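Local coordinates for protein topoisomerase IV subunit A (Escherichia coli, PDB 1ZVT) that probably helps topoisomerase IV choose its DNA substrates, its C-terminal beta-pinwheel domain serving as a DNA-binding surface for an enzyme that decatenates and removes supercoils, at residues A[11-16]-A[28-33]; A[44-49]-A[114-119]; A[102-107]-A[130-135]; A[145-150]-A[157-162]; A[202-207]-A[236-241]. One frame throughout, in Å; residues are numbered along the deposited sequence.

Interaction 1 of 5, residues A[11-16]-A[28-33]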
# COMPACT_ATOMS: atom_id res chain seq x y z
N MET A 11 9.85 -12.43 8.08
CA MET A 11 10.71 -13.22 7.17
C MET A 11 9.99 -13.73 5.93
O MET A 11 10.59 -14.43 5.11
CB MET A 11 11.32 -14.39 7.92
CG MET A 11 12.28 -14.00 9.05
SD MET A 11 13.67 -13.05 8.43
CE MET A 11 13.28 -11.38 8.95
N GLY A 12 8.70 -13.40 5.78
CA GLY A 12 7.98 -13.77 4.56
C GLY A 12 7.38 -15.16 4.60
O GLY A 12 7.19 -15.78 3.55
N TRP A 13 7.03 -15.62 5.80
CA TRP A 13 6.36 -16.89 5.99
C TRP A 13 4.90 -16.63 6.24
O TRP A 13 4.53 -15.62 6.86
CB TRP A 13 6.97 -17.65 7.17
CG TRP A 13 8.32 -18.22 6.83
CD1 TRP A 13 9.33 -17.59 6.17
CD2 TRP A 13 8.79 -19.53 7.13
NE1 TRP A 13 10.42 -18.42 6.05
CE2 TRP A 13 10.11 -19.63 6.62
CE3 TRP A 13 8.22 -20.64 7.78
CZ2 TRP A 13 10.88 -20.80 6.75
CZ3 TRP A 13 8.99 -21.81 7.90
CH2 TRP A 13 10.30 -21.87 7.39
N VAL A 14 4.05 -17.52 5.75
CA VAL A 14 2.60 -17.30 5.83
C VAL A 14 1.87 -18.51 6.37
O VAL A 14 2.36 -19.63 6.28
CB VAL A 14 1.98 -16.95 4.45
CG1 VAL A 14 2.37 -15.55 4.05
CG2 VAL A 14 2.41 -17.96 3.35
N ARG A 15 0.67 -18.27 6.90
CA ARG A 15 -0.24 -19.34 7.26
C ARG A 15 -1.67 -18.81 7.20
O ARG A 15 -1.88 -17.59 7.15
CB ARG A 15 0.08 -19.88 8.65
CG ARG A 15 -0.39 -18.98 9.78
CD ARG A 15 0.34 -19.35 11.05
NE ARG A 15 1.62 -18.66 11.21
CZ ARG A 15 2.45 -18.86 12.23
NH1 ARG A 15 2.15 -19.75 13.18
NH2 ARG A 15 3.57 -18.19 12.31
N SER A 16 -2.63 -19.72 7.19
CA SER A 16 -4.06 -19.37 7.12
C SER A 16 -4.72 -19.94 8.36
O SER A 16 -4.83 -21.16 8.49
CB SER A 16 -4.70 -19.96 5.85
OG SER A 16 -6.09 -19.67 5.77
N ASN A 28 3.07 -18.79 17.14
CA ASN A 28 4.43 -19.31 17.11
C ASN A 28 5.15 -18.79 15.86
O ASN A 28 4.63 -18.89 14.75
CB ASN A 28 4.35 -20.84 17.10
CG ASN A 28 5.71 -21.53 17.16
OD1 ASN A 28 5.83 -22.70 16.79
ND2 ASN A 28 6.73 -20.82 17.63
N TYR A 29 6.34 -18.22 16.05
CA TYR A 29 7.19 -17.87 14.92
C TYR A 29 8.50 -18.61 15.05
O TYR A 29 8.89 -18.97 16.16
CB TYR A 29 7.41 -16.36 14.84
CG TYR A 29 6.11 -15.66 14.53
CD1 TYR A 29 5.27 -15.21 15.55
CD2 TYR A 29 5.69 -15.49 13.20
CE1 TYR A 29 4.05 -14.59 15.26
CE2 TYR A 29 4.48 -14.87 12.90
CZ TYR A 29 3.68 -14.42 13.93
OH TYR A 29 2.47 -13.82 13.63
N LYS A 30 9.16 -18.86 13.92
CA LYS A 30 10.48 -19.50 13.98
C LYS A 30 11.49 -18.54 14.59
O LYS A 30 11.28 -17.32 14.59
CB LYS A 30 10.91 -19.98 12.58
CG LYS A 30 11.34 -18.89 11.65
CD LYS A 30 11.44 -19.39 10.22
CE LYS A 30 11.78 -18.24 9.29
NZ LYS A 30 13.26 -18.10 9.11
N ALA A 31 12.57 -19.08 15.17
CA ALA A 31 13.58 -18.24 15.79
C ALA A 31 14.01 -17.10 14.86
O ALA A 31 14.33 -17.34 13.70
CB ALA A 31 14.80 -19.10 16.15
N GLY A 32 14.01 -15.88 15.38
CA GLY A 32 14.39 -14.71 14.58
C GLY A 32 13.24 -14.11 13.77
O GLY A 32 13.42 -13.11 13.07
N ASP A 33 12.07 -14.72 13.84
CA ASP A 33 10.94 -14.23 13.04
C ASP A 33 9.84 -13.71 13.96
O ASP A 33 9.82 -14.02 15.16
CB ASP A 33 10.42 -15.35 12.13
CG ASP A 33 9.60 -14.83 10.94
OD1 ASP A 33 9.48 -13.61 10.73
OD2 ASP A 33 9.09 -15.69 10.19
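Arg-15 reaches from its strand to Asn-28 and grips one acceptor with two donors. Its chain is bent at chi3 (87°), which places NE and turns the chain toward the loop. The guanidinium then meets the backbone O end-on and in its own plane, Arg-15 NH2 at 2.8 Å and Arg-15 NH1 at 3.1 Å from Asn-28 O. NH1 also serves Ala-67 O. At the start of the segment, Met-11 N donates to Asp-33 OD1 over 2.9 Å, arriving from above the carboxylate plane, while Asp-33 OD2 is engaged by Ser-9 OG.

These bonds hold the loop that follows strand 13-18 against that strand, within one four-stranded blade of the beta-pinwheel; a type II turn spans Lys-30 to Asp-33.

Lys-30 crosses Trp-13 at about a right angle in a CH-pi contact, Lys-30 CE lying 3.7 Å from the centroid of the five-membered ring of Trp-13, over one face. Arg-15 and Tyr-29 form an off-centre cation-pi pair, their planes 66° apart; Tyr-29 OH is itself held by Ala-24 O. The side chains of Met-11 and Asp-33 slide past each other in opposite directions, Met-11 CG passing 3.3 Å from Asp-33 OD1.

Interaction 2 of 5, residues A[44-49]-A[114-119]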
# COMPACT_ATOMS: atom_id res chain seq x y z
N ASN A 44 -12.60 -19.31 0.31
CA ASN A 44 -12.80 -19.38 -1.13
C ASN A 44 -12.54 -18.08 -1.88
O ASN A 44 -13.09 -17.86 -2.97
CB ASN A 44 -14.20 -19.93 -1.46
CG ASN A 44 -15.33 -19.03 -0.98
OD1 ASN A 44 -15.14 -18.17 -0.11
ND2 ASN A 44 -16.53 -19.24 -1.54
N GLN A 45 -11.71 -17.21 -1.30
CA GLN A 45 -11.32 -15.98 -1.98
C GLN A 45 -9.79 -15.95 -1.95
O GLN A 45 -9.19 -16.48 -1.03
CB GLN A 45 -11.96 -14.73 -1.33
CG GLN A 45 -11.12 -13.91 -0.38
CD GLN A 45 -11.92 -12.88 0.44
OE1 GLN A 45 -12.57 -13.23 1.40
NE2 GLN A 45 -11.87 -11.61 0.04
N PRO A 46 -9.15 -15.38 -2.97
CA PRO A 46 -7.68 -15.40 -2.95
C PRO A 46 -7.09 -14.37 -1.96
O PRO A 46 -7.74 -13.36 -1.66
CB PRO A 46 -7.31 -15.01 -4.38
CG PRO A 46 -8.43 -14.12 -4.80
CD PRO A 46 -9.66 -14.73 -4.19
N VAL A 47 -5.89 -14.66 -1.46
CA VAL A 47 -5.06 -13.65 -0.81
C VAL A 47 -3.98 -13.19 -1.78
O VAL A 47 -3.44 -13.99 -2.52
CB VAL A 47 -4.46 -14.13 0.55
CG1 VAL A 47 -3.69 -15.45 0.44
CG2 VAL A 47 -3.61 -12.99 1.20
N VAL A 48 -3.74 -11.88 -1.81
CA VAL A 48 -2.83 -11.29 -2.80
C VAL A 48 -1.63 -10.68 -2.06
O VAL A 48 -1.79 -10.14 -0.96
CB VAL A 48 -3.57 -10.22 -3.62
CG1 VAL A 48 -2.62 -9.23 -4.24
CG2 VAL A 48 -4.43 -10.89 -4.69
N PHE A 49 -0.46 -10.79 -2.68
CA PHE A 49 0.79 -10.24 -2.20
C PHE A 49 1.34 -9.32 -3.28
O PHE A 49 1.26 -9.62 -4.48
CB PHE A 49 1.80 -11.36 -1.89
CG PHE A 49 1.30 -12.30 -0.83
CD1 PHE A 49 0.60 -13.45 -1.18
CD2 PHE A 49 1.48 -11.99 0.52
CE1 PHE A 49 0.08 -14.31 -0.19
CE2 PHE A 49 0.95 -12.84 1.52
CZ PHE A 49 0.26 -14.00 1.15
N ASP A 114 -7.69 -7.09 -10.47
CA ASP A 114 -6.54 -6.78 -11.30
C ASP A 114 -5.24 -7.25 -10.70
O ASP A 114 -4.27 -7.41 -11.42
CB ASP A 114 -6.44 -5.28 -11.55
CG ASP A 114 -7.57 -4.77 -12.41
OD1 ASP A 114 -7.93 -5.47 -13.40
OD2 ASP A 114 -8.10 -3.68 -12.12
N LEU A 115 -5.23 -7.46 -9.39
CA LEU A 115 -4.03 -7.97 -8.71
C LEU A 115 -3.95 -9.49 -8.72
O LEU A 115 -2.91 -10.06 -8.43
CB LEU A 115 -3.99 -7.48 -7.26
CG LEU A 115 -3.44 -6.07 -7.02
CD1 LEU A 115 -4.34 -5.05 -7.63
CD2 LEU A 115 -3.35 -5.83 -5.53
N VAL A 116 -5.06 -10.16 -9.04
CA VAL A 116 -5.12 -11.62 -8.85
C VAL A 116 -4.40 -12.33 -9.99
O VAL A 116 -4.88 -12.34 -11.13
CB VAL A 116 -6.56 -12.09 -8.70
CG1 VAL A 116 -6.66 -13.64 -8.67
CG2 VAL A 116 -7.18 -11.49 -7.44
N ALA A 117 -3.22 -12.86 -9.69
CA ALA A 117 -2.42 -13.58 -10.68
C ALA A 117 -2.01 -14.90 -10.04
O ALA A 117 -1.18 -14.91 -9.13
CB ALA A 117 -1.21 -12.79 -11.07
N ARG A 118 -2.61 -16.00 -10.51
CA ARG A 118 -2.47 -17.28 -9.83
C ARG A 118 -1.23 -18.07 -10.27
O ARG A 118 -0.90 -19.09 -9.67
CB ARG A 118 -3.77 -18.10 -9.97
CG ARG A 118 -4.97 -17.35 -9.38
CD ARG A 118 -6.30 -18.01 -9.66
NE ARG A 118 -7.44 -17.28 -9.08
CZ ARG A 118 -7.83 -17.38 -7.81
NH1 ARG A 118 -7.17 -18.15 -6.96
NH2 ARG A 118 -8.87 -16.68 -7.37
N ASN A 119 -0.55 -17.59 -11.32
CA ASN A 119 0.69 -18.20 -11.79
C ASN A 119 1.82 -17.85 -10.85
O ASN A 119 1.77 -16.82 -10.16
CB ASN A 119 1.02 -17.73 -13.21
CG ASN A 119 1.18 -16.22 -13.29
OD1 ASN A 119 0.24 -15.46 -13.03
ND2 ASN A 119 2.38 -15.77 -13.64
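Pro-46 meets Val-116 and Arg-118 with the carbons of its ring, and following that ring atom by atom shows how a proline is packed by a methyl and a guanidinium. Pro-46 CB lies 3.8 Å from Arg-118 NH2, with NH1 of the same residue a little farther off. Pro-46 CG, at the tip, has two neighbours: Arg-118 NH2 at 3.7 Å and the CG2 methyl of Val-116 at 3.9 Å. On the way back to the backbone, CD again finds Arg-118 NH2. Arg-118 NH2 thus lies near three carbons of the Pro-46 ring. Arg-118 gets there because its chain is extended from CG to NE (chi2 171°, chi3 180°), although it also touches a crystal neighbour.

Two residues on, Val-48 divides its methyls between two partners. Val-48 CG1, anti to the backbone N, sits 3.7 Å from Leu-115 CD2 and equally near Leu-115 CB, whereas Val-48 CG2 lies 3.9 Å from Val-116 CG2. The same Val-116 methyl is therefore shared by Pro-46 and Val-48, which come at it roughly at right angles. No hydrogen bond spans the two segments; Leu-115 O is instead satisfied by Ser-56 OG.

Strand 47-51 runs between strands 86-90 and 55-59 in one antiparallel blade of the beta-pinwheel. The loop 114-119 crosses over from strand 106-111 of the next blade, packs on Ala-58 of strand 55-59, and leads into strand 123-124, the outermost strand of the blade that holds strand 47-51, beside strand 55-59.

Interaction 3 of 5, residues A[102-107]-A[130-135]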
# COMPACT_ATOMS: atom_id res chain seq x y z
N SER A 102 3.66 4.47 -7.29
CA SER A 102 5.09 4.40 -7.00
C SER A 102 5.56 5.71 -6.37
O SER A 102 4.92 6.77 -6.49
CB SER A 102 5.88 4.15 -8.29
OG SER A 102 5.83 5.30 -9.11
N ASP A 103 6.72 5.67 -5.72
CA ASP A 103 7.23 6.88 -5.08
C ASP A 103 7.83 7.87 -6.08
O ASP A 103 8.25 8.95 -5.70
CB ASP A 103 8.22 6.57 -3.94
CG ASP A 103 9.53 6.01 -4.42
OD1 ASP A 103 9.72 5.75 -5.63
OD2 ASP A 103 10.39 5.78 -3.54
N ALA A 104 7.80 7.53 -7.36
CA ALA A 104 8.09 8.53 -8.40
C ALA A 104 6.89 9.48 -8.62
O ALA A 104 7.01 10.45 -9.37
CB ALA A 104 8.47 7.81 -9.72
N GLY A 105 5.75 9.17 -8.02
CA GLY A 105 4.56 10.04 -8.08
C GLY A 105 3.59 9.69 -9.20
O GLY A 105 2.81 10.56 -9.63
N TYR A 106 3.66 8.45 -9.67
CA TYR A 106 2.73 7.93 -10.68
C TYR A 106 1.87 6.83 -10.09
O TYR A 106 2.30 6.11 -9.21
CB TYR A 106 3.52 7.36 -11.87
CG TYR A 106 4.21 8.45 -12.68
CD1 TYR A 106 5.45 8.96 -12.29
CD2 TYR A 106 3.61 8.95 -13.81
CE1 TYR A 106 6.09 9.98 -13.04
CE2 TYR A 106 4.21 9.96 -14.56
CZ TYR A 106 5.44 10.47 -14.16
OH TYR A 106 6.03 11.45 -14.91
N GLY A 107 0.64 6.70 -10.56
CA GLY A 107 -0.19 5.59 -10.13
C GLY A 107 -1.53 5.49 -10.80
O GLY A 107 -1.80 6.16 -11.82
N GLU A 130 13.32 4.22 -12.60
CA GLU A 130 14.63 3.91 -12.07
C GLU A 130 14.73 4.24 -10.59
O GLU A 130 14.48 5.38 -10.18
CB GLU A 130 15.70 4.68 -12.86
CG GLU A 130 17.10 4.21 -12.55
CD GLU A 130 18.16 5.06 -13.22
OE1 GLU A 130 17.83 6.15 -13.75
OE2 GLU A 130 19.34 4.64 -13.20
N ASN A 131 15.07 3.23 -9.78
CA ASN A 131 15.26 3.39 -8.33
C ASN A 131 13.99 3.74 -7.56
O ASN A 131 14.05 4.16 -6.40
CB ASN A 131 16.36 4.42 -8.06
CG ASN A 131 17.69 4.01 -8.67
OD1 ASN A 131 18.01 2.81 -8.73
ND2 ASN A 131 18.45 4.98 -9.18
N ALA A 132 12.84 3.55 -8.19
CA ALA A 132 11.59 3.84 -7.50
C ALA A 132 11.13 2.64 -6.68
O ALA A 132 11.61 1.51 -6.89
CB ALA A 132 10.52 4.23 -8.49
N HIS A 133 10.19 2.91 -5.78
CA HIS A 133 9.62 1.89 -4.90
C HIS A 133 8.12 1.94 -4.95
O HIS A 133 7.53 2.98 -5.30
CB HIS A 133 10.07 2.13 -3.46
CG HIS A 133 11.56 2.25 -3.32
ND1 HIS A 133 12.22 3.45 -3.47
CD2 HIS A 133 12.51 1.31 -3.13
CE1 HIS A 133 13.52 3.25 -3.35
NE2 HIS A 133 13.73 1.97 -3.13
N VAL A 134 7.50 0.83 -4.56
CA VAL A 134 6.03 0.74 -4.53
C VAL A 134 5.50 1.46 -3.28
O VAL A 134 6.06 1.27 -2.18
CB VAL A 134 5.57 -0.75 -4.46
CG1 VAL A 134 4.03 -0.82 -4.44
CG2 VAL A 134 6.11 -1.58 -5.64
N MET A 135 4.42 2.24 -3.41
CA MET A 135 3.76 2.82 -2.25
C MET A 135 2.87 1.75 -1.60
O MET A 135 2.40 0.83 -2.25
CB MET A 135 2.87 4.00 -2.62
CG MET A 135 3.59 5.16 -3.27
SD MET A 135 4.91 5.87 -2.28
CE MET A 135 4.02 6.60 -0.89
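Asp-103 and His-133 are joined by three hydrogen bonds, two of them made by a single carboxylate. Asp-103 OD2 takes the ring ND1 of His-133 at 3.0 Å on its syn side, tilted 29° out of the carboxylate plane, and lies at the ring's edge. Asp-103 OD1 accepts the backbone N of His-133 at 2.9 Å, here from above the carboxylate plane. The third bond runs the other way, Asp-103 N to His-133 O over 2.8 Å. The planes of carboxylate and ring are 89° apart; one carboxylate binds both backbone N and ring ND1, which probably restricts the ring's rotation.

Ser-102 and Val-134 form a single backbone bridge beside this cluster. Ser-102 to Gly-105 is the type I turn that links strands 97-101 and 106-111 of a pinwheel blade, and the loop laid against it runs on to strand 138-139 at the edge of the same sheet.

Outward from the polar centre, Ala-132 CB stands 3.3 Å from Asp-103 OD1 and 4.3 Å from Ala-104 CB. A bend at chi2 (-58°) places SD of Met-135 beside Asp-103, Met-135 SD lying 3.8 Å from Asp-103 CB; this side chain also packs on Leu-190 and Leu-193.

Interaction 4 of 5, residues A[145-150]-A[157-162]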
# COMPACT_ATOMS: atom_id res chain seq x y z
N ASP A 145 -13.88 10.04 -2.02
CA ASP A 145 -12.78 10.34 -1.11
C ASP A 145 -11.70 11.19 -1.80
O ASP A 145 -11.65 11.26 -3.03
CB ASP A 145 -12.18 9.03 -0.56
CG ASP A 145 -13.05 8.38 0.55
OD1 ASP A 145 -14.05 8.98 1.01
OD2 ASP A 145 -12.72 7.23 0.95
N MET A 146 -10.87 11.85 -0.99
CA MET A 146 -9.78 12.70 -1.49
C MET A 146 -8.47 11.94 -1.43
O MET A 146 -8.20 11.23 -0.47
CB MET A 146 -9.63 13.96 -0.64
CG MET A 146 -10.86 14.84 -0.58
SD MET A 146 -11.29 15.43 -2.22
CE MET A 146 -9.95 16.48 -2.60
N LEU A 147 -7.65 12.10 -2.45
CA LEU A 147 -6.28 11.60 -2.45
C LEU A 147 -5.40 12.71 -1.89
O LEU A 147 -5.57 13.87 -2.25
CB LEU A 147 -5.85 11.27 -3.90
CG LEU A 147 -4.43 10.75 -4.17
CD1 LEU A 147 -4.41 9.92 -5.44
CD2 LEU A 147 -3.41 11.90 -4.23
N LEU A 148 -4.50 12.36 -0.98
CA LEU A 148 -3.60 13.34 -0.39
C LEU A 148 -2.19 12.80 -0.54
O LEU A 148 -1.90 11.66 -0.13
CB LEU A 148 -3.94 13.59 1.09
CG LEU A 148 -2.99 14.55 1.81
CD1 LEU A 148 -3.02 15.97 1.23
CD2 LEU A 148 -3.27 14.59 3.30
N ALA A 149 -1.35 13.58 -1.21
CA ALA A 149 0.03 13.18 -1.45
C ALA A 149 0.94 14.15 -0.74
O ALA A 149 0.70 15.36 -0.76
CB ALA A 149 0.34 13.24 -2.98
N ILE A 150 2.00 13.62 -0.13
CA ILE A 150 3.01 14.44 0.54
C ILE A 150 4.37 13.99 0.03
O ILE A 150 4.66 12.79 0.07
CB ILE A 150 2.99 14.26 2.09
CG1 ILE A 150 1.56 14.53 2.63
CG2 ILE A 150 4.05 15.18 2.74
CD1 ILE A 150 1.46 14.25 4.15
N LEU A 157 -0.36 17.89 -1.91
CA LEU A 157 -1.40 18.11 -2.93
C LEU A 157 -2.59 17.24 -2.62
O LEU A 157 -2.41 16.07 -2.31
CB LEU A 157 -0.87 17.73 -4.32
CG LEU A 157 -1.83 17.94 -5.51
CD1 LEU A 157 -2.10 19.41 -5.76
CD2 LEU A 157 -1.28 17.31 -6.79
N MET A 158 -3.79 17.80 -2.71
CA MET A 158 -5.01 17.02 -2.48
C MET A 158 -5.96 17.20 -3.67
O MET A 158 -6.15 18.32 -4.14
CB MET A 158 -5.74 17.45 -1.20
CG MET A 158 -6.90 16.53 -0.83
SD MET A 158 -7.50 16.87 0.83
CE MET A 158 -8.47 18.35 0.61
N PHE A 159 -6.57 16.11 -4.14
CA PHE A 159 -7.60 16.20 -5.18
C PHE A 159 -8.48 14.95 -5.09
O PHE A 159 -8.05 13.95 -4.50
CB PHE A 159 -6.98 16.34 -6.59
CG PHE A 159 -6.07 15.20 -6.98
CD1 PHE A 159 -6.58 14.00 -7.47
CD2 PHE A 159 -4.69 15.36 -6.91
CE1 PHE A 159 -5.72 12.95 -7.83
CE2 PHE A 159 -3.83 14.32 -7.25
CZ PHE A 159 -4.35 13.11 -7.73
N PRO A 160 -9.70 15.00 -5.65
CA PRO A 160 -10.59 13.83 -5.52
C PRO A 160 -9.96 12.60 -6.17
O PRO A 160 -9.43 12.69 -7.27
CB PRO A 160 -11.84 14.27 -6.28
CG PRO A 160 -11.81 15.77 -6.21
CD PRO A 160 -10.35 16.09 -6.40
N VAL A 161 -10.00 11.45 -5.49
CA VAL A 161 -9.35 10.26 -6.04
C VAL A 161 -9.96 9.82 -7.41
O VAL A 161 -9.26 9.19 -8.21
CB VAL A 161 -9.29 9.09 -5.00
CG1 VAL A 161 -10.65 8.50 -4.79
CG2 VAL A 161 -8.26 8.01 -5.42
N SER A 162 -11.22 10.18 -7.66
CA SER A 162 -11.87 9.96 -8.97
C SER A 162 -11.14 10.63 -10.14
O SER A 162 -11.34 10.24 -11.28
CB SER A 162 -13.33 10.42 -8.95
OG SER A 162 -13.43 11.77 -8.52
O HOH W 1 -13.16 11.29 -5.53
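Leu-147 and Phe-159 face each other as a hydrogen-bonded pair in the beta hairpin of strands 146-151 and 155-160, the two central strands of a pinwheel blade. Their backbones exchange both bonds, Leu-147 N to Phe-159 O at 2.8 Å and Phe-159 N to Leu-147 O at 3.1 Å. Above this pair the side chains lie side by side, pointing the same way. Both leucine methyls reach the far end of the ring, Leu-147 CD2 coming 3.8 Å from Phe-159 CZ, and Leu-147 CB stands over one ring face, offset toward the rim. Leu-147 continues this layer onto Leu-193 of the neighbouring strand 190-196.

On the other side of the sheet the packing belongs to two methionines that cross at about a right angle. Met-146 is bent at both chi2 and chi3 (-62° and -67°), which curls its end back over the opposite strand. There Met-146 CE touches Met-158 CG at 3.5 Å and the peptide link between Phe-159 and Pro-160, lying 3.4 Å from Pro-160 N. An alanine in place of Met-146 would probably open a gap over that peptide link and leave Met-158 CG without its methyl neighbour. Met-158 CG also approaches Leu-147 O, while Leu-148 CD1 fits against Met-158 CB.

Past Pro-160 the strand turns into a short 3-10 segment, where Asp-145 O accepts Val-161 N at 3.0 Å and a water molecule donates to Asp-145 O at 2.9 Å while accepting from Ser-162 N at 3.1 Å.

Interaction 5 of 5, residues A[202-207]-A[236-241]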
# COMPACT_ATOMS: atom_id res chain seq x y z
N LEU A 202 -5.61 15.77 9.74
CA LEU A 202 -4.29 15.14 9.83
C LEU A 202 -3.44 15.91 10.83
O LEU A 202 -3.33 17.14 10.76
CB LEU A 202 -3.57 15.16 8.47
CG LEU A 202 -3.87 13.95 7.57
CD1 LEU A 202 -5.13 14.16 6.78
CD2 LEU A 202 -2.70 13.76 6.65
N THR A 203 -2.81 15.18 11.74
CA THR A 203 -1.85 15.78 12.64
C THR A 203 -0.52 15.14 12.30
O THR A 203 -0.42 13.92 12.31
CB THR A 203 -2.22 15.51 14.10
OG1 THR A 203 -3.52 16.08 14.38
CG2 THR A 203 -1.21 16.12 15.04
N ILE A 204 0.47 15.96 11.98
CA ILE A 204 1.74 15.46 11.47
C ILE A 204 2.84 15.94 12.39
O ILE A 204 2.90 17.13 12.72
CB ILE A 204 1.98 15.97 10.01
CG1 ILE A 204 0.84 15.55 9.08
CG2 ILE A 204 3.33 15.51 9.46
CD1 ILE A 204 0.94 16.10 7.66
N HIS A 205 3.73 15.02 12.82
CA HIS A 205 4.83 15.39 13.68
C HIS A 205 6.16 15.13 13.00
O HIS A 205 6.29 14.17 12.26
CB HIS A 205 4.82 14.60 14.97
CG HIS A 205 3.50 14.59 15.67
ND1 HIS A 205 3.35 15.06 16.95
CD2 HIS A 205 2.28 14.15 15.28
CE1 HIS A 205 2.09 14.92 17.32
NE2 HIS A 205 1.43 14.35 16.33
N VAL A 206 7.10 16.03 13.23
CA VAL A 206 8.49 15.83 12.87
C VAL A 206 9.24 16.15 14.15
O VAL A 206 9.38 17.34 14.49
CB VAL A 206 8.96 16.83 11.78
CG1 VAL A 206 10.43 16.68 11.50
CG2 VAL A 206 8.13 16.72 10.47
N GLY A 207 9.72 15.13 14.84
CA GLY A 207 10.30 15.32 16.18
C GLY A 207 9.29 16.04 17.07
O GLY A 207 8.11 15.66 17.14
N GLN A 236 9.63 17.57 6.50
CA GLN A 236 10.51 16.54 5.97
C GLN A 236 10.83 15.58 7.11
O GLN A 236 10.89 16.02 8.27
CB GLN A 236 11.81 17.16 5.48
CG GLN A 236 11.65 18.04 4.28
CD GLN A 236 12.99 18.41 3.70
OE1 GLN A 236 13.53 17.70 2.85
NE2 GLN A 236 13.54 19.50 4.17
N ARG A 237 11.02 14.30 6.78
CA ARG A 237 11.29 13.23 7.75
C ARG A 237 10.16 13.15 8.76
O ARG A 237 10.37 13.16 9.96
CB ARG A 237 12.68 13.37 8.41
CG ARG A 237 13.83 13.43 7.37
CD ARG A 237 15.19 13.28 8.05
NE ARG A 237 15.41 14.27 9.10
CZ ARG A 237 16.62 14.62 9.55
NH1 ARG A 237 17.72 14.09 9.03
NH2 ARG A 237 16.72 15.53 10.52
N ILE A 238 8.94 13.15 8.24
CA ILE A 238 7.77 12.96 9.10
C ILE A 238 7.92 11.67 9.90
O ILE A 238 8.26 10.62 9.34
CB ILE A 238 6.52 12.83 8.24
CG1 ILE A 238 6.22 14.15 7.54
CG2 ILE A 238 5.30 12.43 9.09
CD1 ILE A 238 5.14 14.01 6.44
N ASP A 239 7.66 11.73 11.22
CA ASP A 239 7.73 10.51 12.01
C ASP A 239 6.44 10.11 12.72
O ASP A 239 6.36 9.01 13.24
CB ASP A 239 8.92 10.54 12.98
CG ASP A 239 8.89 11.73 13.90
OD1 ASP A 239 7.81 12.08 14.41
OD2 ASP A 239 9.96 12.35 14.07
N ARG A 240 5.41 10.95 12.68
CA ARG A 240 4.11 10.50 13.20
C ARG A 240 3.01 11.17 12.42
O ARG A 240 3.10 12.36 12.17
CB ARG A 240 3.99 10.83 14.71
CG ARG A 240 2.76 10.21 15.40
CD ARG A 240 2.73 10.53 16.92
NE ARG A 240 3.93 10.05 17.66
CZ ARG A 240 4.04 10.07 18.99
NH1 ARG A 240 3.04 10.54 19.74
NH2 ARG A 240 5.14 9.64 19.58
N VAL A 241 1.99 10.40 12.02
CA VAL A 241 0.82 10.97 11.38
C VAL A 241 -0.40 10.35 12.04
O VAL A 241 -0.47 9.14 12.21
CB VAL A 241 0.75 10.65 9.87
CG1 VAL A 241 -0.51 11.25 9.27
CG2 VAL A 241 1.99 11.18 9.12
O HOH W 2 7.51 12.96 16.74
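His-205 and Arg-240 form an antiparallel hydrogen-bonded pair in which His-205 N gives Arg-240 O a bond of 2.8 Å, whereas His-205 O accepts Asp-239 N at 3.0 Å and, only weakly, Arg-240 N.

Among the side chains, the imidazole of His-205 is covered on one face by Arg-240, whose CD lies 4.1 Å from the ring centroid in a CH-pi contact; Arg-240 CB adds contacts with His-205 CB and CD2. The ring's NE2 is bonded to Glu-242 OE1, so its rotation is held from outside the two segments. An alanine at His-205 would probably leave Glu-242 OE1 without this mate and strip the Arg-240 chain of the flat surface it rests on. Asp-239 turns its carboxylate to the end of the other strand: its CG lies between the backbone N and the carbonyl carbon (chi1 57°), and Asp-239 OD2 accepts Gly-207 N at 2.9 Å on the syn side, 20° out of the carboxylate plane.

On the opposite face apolar side chains meet. Ile-204 CG2 packs against Ile-238 CG2 at 3.7 Å, and Leu-202 CD2 meets Val-241 CG1 at 4.2 Å. Val-206 CG1 lies 3.3 Å from Gln-236 O, in the chain before the bulge. Ile-204 and Ile-238 both continue onto Ile-150 of strand 146-151.

Two residues, Asp-239 and Arg-240, set against the single His-205 make a classic beta bulge, here at the start of strand 240-244, an outer strand of the three-stranded antiparallel sheet whose middle strand is 201-206.

In the fold
Interactions 2 and 4 are buried and interaction 1 lies at the surface, with 3 and 5 partly buried between these extremes. Chemistry follows place: interaction 2 is purely side-chain packing between blades, interaction 4 adds a regular ladder of strand bonds, and the outlying interaction 1 relies on charged and aromatic groups, as interaction 3 does on a carboxylate and a histidine. Interaction 5 combines strand bonds with a bulge, a histidine face and an apolar face. Neighbouring contacts hold different elements but touch: Val-14 CG1 of interaction 1 lies 3.9 Å from Phe-49 CZ of interaction 2, and Leu-148 CD2 of interaction 4 lies 3.5 Å from Leu-202 CD2 of interaction 5.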